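Local coordinates for glycosyl hydrolase family 2, TIM barrel domain protein (Parabacteroides merdae ATCC 43184, PDB 6DXU) that probably hydrolyses beta-glucuronides as a bacterial glycoside hydrolase family 2 beta-glucuronidase of the human gut microbiome, at residues L277-V282 / F318-K323; K273-W278 / F305-T310. All coordinates share one frame; numbering follows the deposited sequence.

Contacts 1 and 2 lie side by side, their centres about 9 Å apart, where the family 2 beta-sandwich domain meets the start of the TIM barrel. Both draw on the loop between strands 263-273 and 286-294 and share L277 and W278. The first part of that loop crosses the linker 305-310 (contact 2), and its middle, L277-V280, reaches the hairpin that follows strand 318-320 (contact 1). The linker and the hairpin turn are themselves joined, N321 N lying 2.7 Å from H309 O in a probable hydrogen bond. Loop, linker and hairpin thus form one continuous interdomain junction on the same side of the chain's centre.

Contact 1: residues L277-V282 / F318-K323; sequences LWDVDV and FFLNGK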
loop_
_atom_site.group_PDB
_atom_site.type_symbol
_atom_site.label_atom_id
_atom_site.label_comp_id
_atom_site.label_asym_id
_atom_site.label_seq_id
_atom_site.Cartn_x
_atom_site.Cartn_y
_atom_site.Cartn_z
ATOM N N LEU D 277 54.259 -1.500 13.062
ATOM C CA LEU D 277 53.146 -2.418 13.230
ATOM C C LEU D 277 52.284 -2.021 14.422
ATOM O O LEU D 277 52.783 -1.528 15.435
ATOM C CB LEU D 277 53.642 -3.854 13.402
ATOM C CG LEU D 277 54.503 -4.423 12.268
ATOM C CD1 LEU D 277 54.667 -5.933 12.422
ATOM C CD2 LEU D 277 53.879 -4.098 10.913
ATOM N N TRP D 278 50.985 -2.239 14.282
ATOM C CA TRP D 278 50.048 -2.107 15.390
ATOM C C TRP D 278 50.087 -3.383 16.221
ATOM O O TRP D 278 50.062 -4.489 15.678
ATOM C CB TRP D 278 48.628 -1.861 14.852
ATOM C CG TRP D 278 47.579 -1.564 15.897
ATOM C CD1 TRP D 278 47.157 -0.327 16.314
ATOM C CD2 TRP D 278 46.822 -2.521 16.651
ATOM N NE1 TRP D 278 46.173 -0.463 17.276
ATOM C CE2 TRP D 278 45.958 -1.796 17.504
ATOM C CE3 TRP D 278 46.790 -3.920 16.688
ATOM C CZ2 TRP D 278 45.070 -2.424 18.385
ATOM C CZ3 TRP D 278 45.909 -4.543 17.560
ATOM C CH2 TRP D 278 45.058 -3.795 18.394
ATOM N N ASP D 279 50.148 -3.227 17.537
ATOM C CA ASP D 279 50.258 -4.338 18.469
ATOM C C ASP D 279 49.443 -4.020 19.716
ATOM O O ASP D 279 49.137 -2.860 19.986
ATOM C CB ASP D 279 51.738 -4.598 18.804
ATOM C CG ASP D 279 51.918 -5.561 19.943
ATOM O OD1 ASP D 279 52.209 -5.069 21.056
ATOM O OD2 ASP D 279 51.746 -6.786 19.747
ATOM N N VAL D 280 49.063 -5.063 20.468
ATOM C CA VAL D 280 48.273 -4.818 21.673
ATOM C C VAL D 280 49.110 -4.179 22.772
ATOM O O VAL D 280 48.563 -3.496 23.644
ATOM C CB VAL D 280 47.586 -6.102 22.177
ATOM C CG1 VAL D 280 46.491 -6.552 21.175
ATOM C CG2 VAL D 280 48.591 -7.214 22.438
ATOM N N ASP D 281 50.431 -4.367 22.755
ATOM C CA ASP D 281 51.261 -3.719 23.763
ATOM C C ASP D 281 51.732 -2.345 23.322
ATOM O O ASP D 281 51.871 -1.443 24.160
ATOM C CB ASP D 281 52.476 -4.591 24.098
ATOM C CG ASP D 281 52.084 -5.895 24.766
ATOM O OD1 ASP D 281 52.638 -6.948 24.386
ATOM O OD2 ASP D 281 51.210 -5.870 25.656
ATOM N N VAL D 282 51.960 -2.165 22.025
ATOM C CA VAL D 282 52.363 -0.881 21.454
ATOM C C VAL D 282 51.408 -0.553 20.308
ATOM O O VAL D 282 51.747 -0.770 19.135
ATOM C CB VAL D 282 53.833 -0.925 20.996
ATOM C CG1 VAL D 282 54.325 0.455 20.577
ATOM C CG2 VAL D 282 54.710 -1.474 22.115
ATOM N N PHE D 318 46.303 -18.417 18.330
ATOM C CA PHE D 318 46.169 -17.182 17.576
ATOM C C PHE D 318 47.506 -16.461 17.538
ATOM O O PHE D 318 48.223 -16.412 18.544
ATOM C CB PHE D 318 45.095 -16.289 18.213
ATOM C CG PHE D 318 45.019 -14.910 17.616
ATOM C CD1 PHE D 318 44.355 -14.701 16.413
ATOM C CD2 PHE D 318 45.591 -13.830 18.270
ATOM C CE1 PHE D 318 44.282 -13.435 15.853
ATOM C CE2 PHE D 318 45.526 -12.565 17.727
ATOM C CZ PHE D 318 44.861 -12.365 16.509
ATOM N N PHE D 319 47.846 -15.919 16.369
ATOM C CA PHE D 319 49.117 -15.243 16.150
ATOM C C PHE D 319 48.874 -13.810 15.717
ATOM O O PHE D 319 48.115 -13.563 14.777
ATOM C CB PHE D 319 49.965 -15.955 15.089
ATOM C CG PHE D 319 50.653 -17.189 15.597
ATOM C CD1 PHE D 319 52.022 -17.208 15.759
ATOM C CD2 PHE D 319 49.931 -18.319 15.931
ATOM C CE1 PHE D 319 52.660 -18.338 16.235
ATOM C CE2 PHE D 319 50.570 -19.448 16.412
ATOM C CZ PHE D 319 51.927 -19.455 16.563
ATOM N N LEU D 320 49.529 -12.876 16.395
ATOM C CA LEU D 320 49.533 -11.464 16.028
ATOM C C LEU D 320 50.951 -11.100 15.611
ATOM O O LEU D 320 51.890 -11.281 16.395
ATOM C CB LEU D 320 49.072 -10.586 17.195
ATOM C CG LEU D 320 49.096 -9.080 16.916
ATOM C CD1 LEU D 320 48.103 -8.746 15.802
ATOM C CD2 LEU D 320 48.799 -8.284 18.171
ATOM N N ASN D 321 51.106 -10.629 14.371
ATOM C CA ASN D 321 52.410 -10.199 13.862
ATOM C C ASN D 321 53.457 -11.305 13.994
ATOM O O ASN D 321 54.600 -11.061 14.379
ATOM C CB ASN D 321 52.860 -8.916 14.555
ATOM C CG ASN D 321 51.969 -7.732 14.206
ATOM O OD1 ASN D 321 51.437 -7.663 13.100
ATOM N ND2 ASN D 321 51.824 -6.790 15.137
ATOM N N GLY D 322 53.046 -12.533 13.692
ATOM C CA GLY D 322 53.920 -13.688 13.653
ATOM C C GLY D 322 54.291 -14.293 14.992
ATOM O O GLY D 322 55.152 -15.177 15.032
ATOM N N LYS D 323 53.657 -13.885 16.091
ATOM C CA LYS D 323 53.946 -14.470 17.399
ATOM C C LYS D 323 52.654 -14.850 18.109
ATOM O O LYS D 323 51.657 -14.124 18.029
ATOM C CB LYS D 323 54.749 -13.499 18.254
ATOM C CG LYS D 323 56.018 -13.014 17.554
ATOM C CD LYS D 323 56.696 -11.901 18.321
ATOM C CE LYS D 323 57.903 -11.358 17.566
ATOM N NZ LYS D 323 58.814 -10.635 18.502
HETATM O O HOH W 1 53.299 -7.369 17.438
#
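N321 donates from its amide ND2 to the backbone O of W278, 2.9 Å away. The oxygen lies close to the amide plane, but the donor stands 37° above the carbonyl plane of W278 and the N-H...O angle is 148°. With CG anti to its own carbonyl carbon (chi1 -67°), N321 turns its amide toward the loop; OD1 accepts from the backbone N of H309, so the amide's rotation is fixed from both ends. L277 lies alongside this side chain, running the other way, with CD1 3.7 Å from N321 CG. A water joins N321 ND2 to D279 OD2, 2.8 Å from each. The other oxygen, D279 OD1, is occupied within its own loop: D281 N comes from above the carboxylate plane, and V282 N, at 3.1 Å, meets the anti lone pair. Next to the carboxylate, L320 extends with CG anti to the backbone N and presents CD2 to D279 OD2 at 3.7 Å and to V280 CG1 at 4.2 Å. D279 makes an Asx turn, and N321-G322 form the centre of a type I' turn, the tight two-residue connection of a beta-hairpin leading into barrel strand 323-331.

Contact 2: residues K273-W278 / F305-T310; sequences KNPVLW and FGFRHT
W278 N donates a hydrogen bond of 2.7 Å to F307 O, nearly straight at 166°, with the donor tilted 21° from the carbonyl plane. F307 O also lies 3.4 Å from L277 CA in a CA-H...O contact. The two chains cross steeply at this point, and a water sits between V276 O and F307 N, donating to V276 O (2.8 Å) and accepting from F307 N (2.9 Å).

Side chains close the contact around F307. P275 brings CB obliquely to its ring, 3.6 Å from F307 CD2, while V276 O lies near the ring plane at the edge. The L277 side chain stands roughly perpendicular to that of F307, its CD2 4.1 Å from F307 CB. At the other end, R308 CB sits 3.4 Å from W278 O, and R308 CG approaches the indole obliquely. The arginine places CG between its backbone N and carbonyl carbon (chi1 86°), then bends at chi2 and leads its guanidinium away from the loop.

Residues of both domains surround this shell. Y286 meets the F307 ring edge-to-face and its hydroxyl accepts from V276 N; L213 of strand 203-213 packs on P275 and L277. Toward the barrel, R308 NE donates to P420 O and W278 NE1 to D379 O. K273, at the start of the loop, touches a bound bicine. Here the linker leaving the last strand of the family 2 beta-sandwich is bound to a loop of that domain just before entering the TIM barrel, an interdomain junction of the glycoside hydrolase family 2 architecture.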
loop_
_atom_site.group_PDB
_atom_site.type_symbol
_atom_site.label_atom_id
_atom_site.label_comp_id
_atom_site.label_asym_id
_atom_site.label_seq_id
_atom_site.Cartn_x
_atom_site.Cartn_y
_atom_site.Cartn_z
ATOM N N LYS D 273 57.677 0.489 3.027
ATOM C CA LYS D 273 58.691 -0.453 3.475
ATOM C C LYS D 273 58.910 -0.268 4.975
ATOM O O LYS D 273 58.889 0.858 5.483
ATOM C CB LYS D 273 60.005 -0.251 2.711
ATOM N N ASN D 274 59.109 -1.379 5.680
ATOM C CA ASN D 274 59.299 -1.383 7.129
ATOM C C ASN D 274 58.213 -0.607 7.855
ATOM O O ASN D 274 58.522 0.278 8.687
ATOM C CB ASN D 274 60.670 -0.829 7.495
ATOM C CG ASN D 274 61.795 -1.491 6.746
ATOM O OD1 ASN D 274 61.899 -2.717 6.726
ATOM N ND2 ASN D 274 62.657 -0.679 6.118
ATOM N N PRO D 275 56.939 -0.906 7.638
ATOM C CA PRO D 275 55.895 -0.150 8.336
ATOM C C PRO D 275 55.956 -0.424 9.829
ATOM O O PRO D 275 56.381 -1.493 10.273
ATOM C CB PRO D 275 54.594 -0.676 7.716
ATOM C CG PRO D 275 54.926 -2.076 7.318
ATOM C CD PRO D 275 56.388 -2.038 6.875
ATOM N N VAL D 276 55.570 0.581 10.613
ATOM C CA VAL D 276 55.406 0.383 12.047
ATOM C C VAL D 276 54.134 -0.411 12.310
ATOM O O VAL D 276 53.047 -0.053 11.835
ATOM C CB VAL D 276 55.382 1.735 12.770
ATOM C CG1 VAL D 276 55.205 1.516 14.249
ATOM C CG2 VAL D 276 56.673 2.503 12.478
ATOM N N LEU D 277 54.259 -1.500 13.062
ATOM C CA LEU D 277 53.146 -2.418 13.230
ATOM C C LEU D 277 52.284 -2.021 14.422
ATOM O O LEU D 277 52.783 -1.528 15.435
ATOM C CB LEU D 277 53.642 -3.854 13.402
ATOM C CG LEU D 277 54.503 -4.423 12.268
ATOM C CD1 LEU D 277 54.667 -5.933 12.422
ATOM C CD2 LEU D 277 53.879 -4.098 10.913
ATOM N N TRP D 278 50.985 -2.239 14.282
ATOM C CA TRP D 278 50.048 -2.107 15.390
ATOM C C TRP D 278 50.087 -3.383 16.221
ATOM O O TRP D 278 50.062 -4.489 15.678
ATOM C CB TRP D 278 48.628 -1.861 14.852
ATOM C CG TRP D 278 47.579 -1.564 15.897
ATOM C CD1 TRP D 278 47.157 -0.327 16.314
ATOM C CD2 TRP D 278 46.822 -2.521 16.651
ATOM N NE1 TRP D 278 46.173 -0.463 17.276
ATOM C CE2 TRP D 278 45.958 -1.796 17.504
ATOM C CE3 TRP D 278 46.790 -3.920 16.688
ATOM C CZ2 TRP D 278 45.070 -2.424 18.385
ATOM C CZ3 TRP D 278 45.909 -4.543 17.560
ATOM C CH2 TRP D 278 45.058 -3.795 18.394
ATOM N N PHE D 305 44.507 4.265 10.587
ATOM C CA PHE D 305 44.550 2.842 10.286
ATOM C C PHE D 305 45.837 2.279 10.868
ATOM O O PHE D 305 46.722 3.023 11.293
ATOM C CB PHE D 305 44.454 2.591 8.773
ATOM C CG PHE D 305 45.724 2.914 8.017
ATOM C CD1 PHE D 305 46.015 4.226 7.659
ATOM C CD2 PHE D 305 46.617 1.911 7.664
ATOM C CE1 PHE D 305 47.175 4.536 6.955
ATOM C CE2 PHE D 305 47.790 2.219 6.968
ATOM C CZ PHE D 305 48.055 3.528 6.611
ATOM N N GLY D 306 45.937 0.959 10.878
ATOM C CA GLY D 306 47.135 0.308 11.377
ATOM C C GLY D 306 47.484 -0.901 10.538
ATOM O O GLY D 306 46.622 -1.519 9.913
ATOM N N PHE D 307 48.782 -1.232 10.532
ATOM C CA PHE D 307 49.306 -2.424 9.872
ATOM C C PHE D 307 49.468 -3.526 10.914
ATOM O O PHE D 307 50.188 -3.341 11.901
ATOM C CB PHE D 307 50.668 -2.139 9.217
ATOM C CG PHE D 307 50.596 -1.295 7.960
ATOM C CD1 PHE D 307 50.098 -1.827 6.771
ATOM C CD2 PHE D 307 51.044 0.019 7.971
ATOM C CE1 PHE D 307 50.041 -1.066 5.612
ATOM C CE2 PHE D 307 51.002 0.790 6.820
ATOM C CZ PHE D 307 50.490 0.248 5.638
ATOM N N ARG D 308 48.847 -4.680 10.679
ATOM C CA ARG D 308 49.096 -5.830 11.540
ATOM C C ARG D 308 48.641 -7.095 10.828
ATOM O O ARG D 308 47.719 -7.070 10.008
ATOM C CB ARG D 308 48.403 -5.689 12.905
ATOM C CG ARG D 308 46.944 -6.165 12.961
ATOM C CD ARG D 308 46.010 -5.206 12.220
ATOM N NE ARG D 308 44.618 -5.634 12.325
ATOM C CZ ARG D 308 44.059 -6.555 11.548
ATOM N NH1 ARG D 308 44.768 -7.145 10.583
ATOM N NH2 ARG D 308 42.786 -6.882 11.727
ATOM N N HIS D 309 49.326 -8.194 11.132
ATOM C CA HIS D 309 49.037 -9.509 10.575
ATOM C C HIS D 309 48.407 -10.377 11.652
ATOM O O HIS D 309 48.930 -10.455 12.768
ATOM C CB HIS D 309 50.322 -10.173 10.055
ATOM C CG HIS D 309 50.086 -11.480 9.367
ATOM N ND1 HIS D 309 50.065 -12.681 10.041
ATOM C CD2 HIS D 309 49.866 -11.776 8.063
ATOM C CE1 HIS D 309 49.826 -13.660 9.186
ATOM N NE2 HIS D 309 49.699 -13.137 7.980
ATOM N N THR D 310 47.297 -11.032 11.323
ATOM C CA THR D 310 46.613 -11.920 12.253
ATOM C C THR D 310 46.462 -13.296 11.625
ATOM O O THR D 310 46.291 -13.422 10.406
ATOM C CB THR D 310 45.221 -11.362 12.644
ATOM O OG1 THR D 310 44.401 -11.268 11.479
ATOM C CG2 THR D 310 45.356 -9.990 13.261
HETATM O O HOH W 2 50.394 0.600 12.178
#